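Local coordinates for protein cruciferin (Brassica napus, PDB 3KGL) that probably serves as a seed storage protein, an 11S globulin that acts as a nutrient reservoir, at residues 331-336 with 387-392; 352-357 with 369-374. All coordinates share one frame; numbering follows the deposited sequence.

Contact 1: 331-336 with 387-392; sequences RQNAMV and VKRATS
The side chains of Asn333 and Arg389 lie alongside each other in the same direction, amide and guanidinium planes 28° apart. OD1 of Asn333 sits at the edge of the guanidinium, somewhat out of its plane, and accepts from NE of Arg389 at 3.2 Å, the donor lying in the amide carbonyl plane. Outside the two segments, NH1 of Arg389 meets a sulfate ion, probably from the crystallisation liquor. The strands 334-341 and 385-390 are antiparallel neighbours in the second cupin barrel of this 11S globulin. A type II turn from Arg331 to Ala334 leads into the first of them. Asn333 takes the third position of that turn, with positive phi, and gives its N to the O of Ala390 at 2.9 Å. Ala390 N bonds to Ala334 O at 2.8 Å. Met335 lies on the same sheet face as Arg389, and Ala231 of the second subunit packs on it. Val336 and Lys388 share the other face. CG of Met335, anti to its backbone N (chi1 168°), meets CG2 of Val387 at 4.0 Å. Val336 N bonds to Lys388 O at 3.0 Å. NZ of Lys388, in a long, weak ion pair with Glu399, lies 3.7 Å from CG1 of Val336.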
loop_
_atom_site.group_PDB
_atom_site.type_symbol
_atom_site.label_atom_id
_atom_site.label_comp_id
_atom_site.label_asym_id
_atom_site.label_seq_id
_atom_site.Cartn_x
_atom_site.Cartn_y
_atom_site.Cartn_z
ATOM N N ARG A 331 -2.674 31.466 22.117
ATOM C CA ARG A 331 -3.396 32.661 22.533
ATOM C C ARG A 331 -3.275 33.739 21.476
ATOM O O ARG A 331 -2.294 33.787 20.745
ATOM C CB ARG A 331 -2.867 33.167 23.872
ATOM C CG ARG A 331 -2.500 32.056 24.848
ATOM C CD ARG A 331 -2.715 32.506 26.268
ATOM N NE ARG A 331 -4.068 33.025 26.418
ATOM C CZ ARG A 331 -4.562 33.466 27.564
ATOM N NH1 ARG A 331 -3.806 33.442 28.651
ATOM N NH2 ARG A 331 -5.804 33.927 27.624
ATOM N N GLN A 332 -4.288 34.594 21.397
ATOM C CA GLN A 332 -4.355 35.647 20.388
ATOM C C GLN A 332 -2.981 36.153 19.959
ATOM O O GLN A 332 -2.122 36.458 20.791
ATOM C CB GLN A 332 -5.217 36.807 20.894
ATOM C CG GLN A 332 -5.398 37.954 19.901
ATOM C CD GLN A 332 -6.636 38.788 20.196
ATOM O OE1 GLN A 332 -6.975 39.031 21.356
ATOM N NE2 GLN A 332 -7.321 39.227 19.141
ATOM N N ASN A 333 -2.784 36.223 18.648
ATOM C CA ASN A 333 -1.560 36.773 18.065
ATOM C C ASN A 333 -0.329 35.875 18.142
ATOM O O ASN A 333 0.738 36.243 17.649
ATOM C CB ASN A 333 -1.254 38.157 18.641
ATOM C CG ASN A 333 -2.069 39.250 17.983
ATOM O OD1 ASN A 333 -2.293 39.233 16.770
ATOM N ND2 ASN A 333 -2.520 40.211 18.781
ATOM N N ALA A 334 -0.469 34.704 18.754
ATOM C CA ALA A 334 0.585 33.703 18.674
ATOM C C ALA A 334 0.638 33.111 17.263
ATOM O O ALA A 334 -0.393 32.947 16.594
ATOM C CB ALA A 334 0.372 32.622 19.696
ATOM N N MET A 335 1.843 32.799 16.805
ATOM C CA MET A 335 2.013 32.266 15.459
ATOM C C MET A 335 2.739 30.927 15.463
ATOM O O MET A 335 3.698 30.724 16.212
ATOM C CB MET A 335 2.760 33.265 14.577
ATOM C CG MET A 335 3.231 32.699 13.251
ATOM S SD MET A 335 4.177 33.891 12.285
ATOM C CE MET A 335 5.715 33.924 13.190
ATOM N N VAL A 336 2.254 30.014 14.628
ATOM C CA VAL A 336 2.921 28.751 14.395
ATOM C C VAL A 336 3.723 28.887 13.129
ATOM O O VAL A 336 3.178 28.834 12.029
ATOM C CB VAL A 336 1.941 27.586 14.220
ATOM C CG1 VAL A 336 2.673 26.268 14.462
ATOM C CG2 VAL A 336 0.766 27.733 15.174
ATOM N N VAL A 387 1.261 28.482 7.451
ATOM C CA VAL A 387 1.390 29.351 8.620
ATOM C C VAL A 387 0.017 29.703 9.195
ATOM O O VAL A 387 -0.968 29.822 8.465
ATOM C CB VAL A 387 2.179 30.624 8.329
ATOM C CG1 VAL A 387 1.277 31.666 7.675
ATOM C CG2 VAL A 387 2.774 31.159 9.615
ATOM N N LYS A 388 -0.049 29.844 10.510
ATOM C CA LYS A 388 -1.306 30.168 11.162
ATOM C C LYS A 388 -1.054 31.133 12.317
ATOM O O LYS A 388 -0.160 30.910 13.110
ATOM C CB LYS A 388 -2.028 28.889 11.622
ATOM C CG LYS A 388 -1.145 27.635 11.699
ATOM C CD LYS A 388 -1.961 26.368 12.000
ATOM C CE LYS A 388 -1.198 25.091 11.606
ATOM N NZ LYS A 388 -0.123 24.676 12.565
ATOM N N ARG A 389 -1.806 32.232 12.368
ATOM C CA ARG A 389 -1.718 33.184 13.469
ATOM C C ARG A 389 -3.050 33.191 14.208
ATOM O O ARG A 389 -4.101 33.257 13.588
ATOM C CB ARG A 389 -1.408 34.584 12.947
ATOM C CG ARG A 389 -1.079 35.587 14.055
ATOM C CD ARG A 389 -1.049 37.046 13.563
ATOM N NE ARG A 389 -2.250 37.793 13.943
ATOM C CZ ARG A 389 -3.098 38.347 13.082
ATOM N NH1 ARG A 389 -2.871 38.254 11.783
ATOM N NH2 ARG A 389 -4.165 39.009 13.516
ATOM N N ALA A 390 -3.017 33.106 15.531
ATOM C CA ALA A 390 -4.261 33.067 16.293
ATOM C C ALA A 390 -4.889 34.451 16.281
ATOM O O ALA A 390 -4.187 35.460 16.279
ATOM C CB ALA A 390 -4.019 32.579 17.713
ATOM N N THR A 391 -6.215 34.487 16.268
ATOM C CA THR A 391 -6.948 35.721 16.004
ATOM C C THR A 391 -8.000 36.023 17.054
ATOM O O THR A 391 -8.219 37.179 17.412
ATOM C CB THR A 391 -7.642 35.653 14.640
ATOM O OG1 THR A 391 -6.927 36.481 13.714
ATOM C CG2 THR A 391 -9.102 36.126 14.751
ATOM N N SER A 392 -8.671 34.974 17.511
ATOM C CA SER A 392 -9.590 35.080 18.621
ATOM C C SER A 392 -8.748 35.055 19.884
ATOM O O SER A 392 -7.511 34.958 19.812
ATOM C CB SER A 392 -10.573 33.915 18.609
ATOM O OG SER A 392 -9.883 32.674 18.615
#

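Contact 2: 352-357 with 369-374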
loop_
_atom_site.group_PDB
_atom_site.type_symbol
_atom_site.label_atom_id
_atom_site.label_comp_id
_atom_site.label_asym_id
_atom_site.label_seq_id
_atom_site.Cartn_x
_atom_site.Cartn_y
_atom_site.Cartn_z
ATOM N N ASP A 352 -12.012 25.672 18.561
ATOM C CA ASP A 352 -12.234 26.877 19.348
ATOM C C ASP A 352 -11.581 28.107 18.734
ATOM O O ASP A 352 -10.367 28.147 18.527
ATOM C CB ASP A 352 -11.691 26.680 20.763
ATOM C CG ASP A 352 -12.494 25.677 21.563
ATOM O OD1 ASP A 352 -13.696 25.957 21.783
ATOM O OD2 ASP A 352 -11.927 24.623 21.968
ATOM N N GLY A 353 -12.389 29.121 18.456
ATOM C CA GLY A 353 -11.850 30.380 17.994
ATOM C C GLY A 353 -11.427 30.444 16.538
ATOM O O GLY A 353 -11.899 29.696 15.678
ATOM N N GLU A 354 -10.516 31.362 16.266
ATOM C CA GLU A 354 -10.227 31.751 14.908
ATOM C C GLU A 354 -8.737 31.977 14.738
ATOM O O GLU A 354 -8.050 32.401 15.665
ATOM C CB GLU A 354 -10.950 33.063 14.576
ATOM C CG GLU A 354 -12.466 33.014 14.618
ATOM C CD GLU A 354 -13.103 33.783 13.462
ATOM O OE1 GLU A 354 -14.353 33.772 13.342
ATOM O OE2 GLU A 354 -12.349 34.389 12.665
ATOM N N ALA A 355 -8.242 31.710 13.539
ATOM C CA ALA A 355 -6.875 32.064 13.198
ATOM C C ALA A 355 -6.741 32.328 11.707
ATOM O O ALA A 355 -7.541 31.864 10.894
ATOM C CB ALA A 355 -5.912 30.986 13.642
ATOM N N HIS A 356 -5.725 33.093 11.347
ATOM C CA HIS A 356 -5.516 33.414 9.957
ATOM C C HIS A 356 -4.377 32.575 9.410
ATOM O O HIS A 356 -3.247 32.633 9.909
ATOM C CB HIS A 356 -5.222 34.897 9.782
ATOM C CG HIS A 356 -5.163 35.316 8.351
ATOM N ND1 HIS A 356 -6.263 35.796 7.673
ATOM C CD2 HIS A 356 -4.145 35.288 7.457
ATOM C CE1 HIS A 356 -5.922 36.060 6.424
ATOM N NE2 HIS A 356 -4.644 35.761 6.267
ATOM N N VAL A 357 -4.681 31.776 8.393
ATOM C CA VAL A 357 -3.678 30.870 7.851
ATOM C C VAL A 357 -3.382 31.096 6.383
ATOM O O VAL A 357 -4.235 31.520 5.604
ATOM C CB VAL A 357 -3.992 29.348 8.100
ATOM C CG1 VAL A 357 -5.444 29.091 8.493
ATOM C CG2 VAL A 357 -3.625 28.531 6.878
ATOM N N ASP A 369 -5.683 31.679 2.109
ATOM C CA ASP A 369 -5.219 32.872 2.805
ATOM C C ASP A 369 -6.435 33.573 3.419
ATOM O O ASP A 369 -7.072 34.418 2.793
ATOM C CB ASP A 369 -4.449 33.773 1.829
ATOM C CG ASP A 369 -4.310 35.215 2.317
ATOM O OD1 ASP A 369 -4.057 35.437 3.524
ATOM O OD2 ASP A 369 -4.435 36.130 1.467
ATOM N N GLY A 370 -6.760 33.185 4.647
ATOM C CA GLY A 370 -7.980 33.625 5.288
ATOM C C GLY A 370 -8.319 32.992 6.630
ATOM O O GLY A 370 -7.548 32.227 7.241
ATOM N N GLN A 371 -9.518 33.316 7.090
ATOM C CA GLN A 371 -9.935 32.947 8.422
ATOM C C GLN A 371 -10.461 31.524 8.465
ATOM O O GLN A 371 -11.033 31.014 7.495
ATOM C CB GLN A 371 -10.987 33.928 8.913
ATOM C CG GLN A 371 -10.819 34.362 10.362
ATOM C CD GLN A 371 -9.519 35.126 10.636
ATOM O OE1 GLN A 371 -8.752 35.472 9.720
ATOM N NE2 GLN A 371 -9.265 35.384 11.916
ATOM N N VAL A 372 -10.260 30.889 9.607
ATOM C CA VAL A 372 -10.666 29.512 9.811
ATOM C C VAL A 372 -11.118 29.440 11.257
ATOM O O VAL A 372 -10.377 29.819 12.169
ATOM C CB VAL A 372 -9.488 28.563 9.550
ATOM C CG1 VAL A 372 -9.728 27.237 10.176
ATOM C CG2 VAL A 372 -9.281 28.401 8.069
ATOM N N SER A 373 -12.343 28.982 11.471
ATOM C CA SER A 373 -12.949 29.095 12.784
ATOM C C SER A 373 -13.636 27.808 13.217
ATOM O O SER A 373 -13.680 26.838 12.467
ATOM C CB SER A 373 -13.954 30.240 12.772
ATOM O OG SER A 373 -14.968 29.996 11.815
ATOM N N GLN A 374 -14.184 27.818 14.430
ATOM C CA GLN A 374 -14.827 26.645 15.013
ATOM C C GLN A 374 -15.625 25.785 14.038
ATOM O O GLN A 374 -16.521 26.272 13.346
ATOM C CB GLN A 374 -15.718 27.049 16.183
ATOM C CG GLN A 374 -16.466 25.884 16.800
ATOM C CD GLN A 374 -16.640 26.034 18.304
ATOM O OE1 GLN A 374 -15.917 26.791 18.956
ATOM N NE2 GLN A 374 -17.601 25.304 18.863
HETATM O O HOH W 1 -15.358 29.310 18.980
#
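The side chains of His356 and Gln371 cross at about a right angle, with ring and amide planes 48° apart. The two residues form a non-hydrogen-bonded pair of an antiparallel hairpin in the C-terminal cupin barrel, where strand 354-360 runs beside strand 371-373. Chi1 of His356 (-173°) sets CG anti to the backbone N. The ring reaches both Gln371 and Asp369, and both its nitrogens find partners there. ND1 of His356 gives its hydrogen to OE1 of Gln371 at 3.2 Å, and that oxygen lies in the ring plane. NE2 of His356 donates to OD1 of Asp369 at 2.8 Å, nearly along the C-O axis of the carboxylate, with OD1 tilted somewhat from the ring plane. Ring and carboxylate planes are 81° apart. A ring with hydrogens on both nitrogens would be positively charged, and the nearby carboxylate probably favours that form. Gly370 O lies 3.8 Å above one face of the His356 ring, displaced toward the rim. An alanine in place of His356 would probably leave OE1 of Gln371 and OD1 of Asp369 without these donors and let the Gln371 amide turn more freely.

The backbone pairing continues up to the corner at Gly370. Val357 N bonds to Gly370 O at 3.1 Å, and Gly370 N returns a bond to Val357 O. Ala355 N bonds to Val372 O at 3.2 Å, while the return bond is weak. The opposite face of the sheet carries Ala355, Val357 and Val372. Here CG1 of Val357 packs obliquely on CG2 of Val372 at 3.9 Å. Beyond the paired strands, the Asp352 carboxylate makes a salt bridge with Arg396. At this end a water bridges the segments, accepting from Gly353 N and donating to OE1 of Gln374 at 2.6 Å.

Contacts 1 and 2 belong to one sheet of the C-terminal cupin barrel. Their centres are about 9 Å apart. Strands 385-390 and 354-360 are neighbours and join them directly, so the order across is 334-341, 385-390, 354-360, 371-373. His356 N probably bonds to Arg389 O at 2.8 Å. Ser392 OG probably bonds to Glu354 N, also at 2.8 Å. The chain runs through both segments of contact 2 between the two segments of contact 1. The side chain of Arg389 lies about 3 Å from a bound sulfate, and that of His356 also has a bound sulfate at about 3 Å.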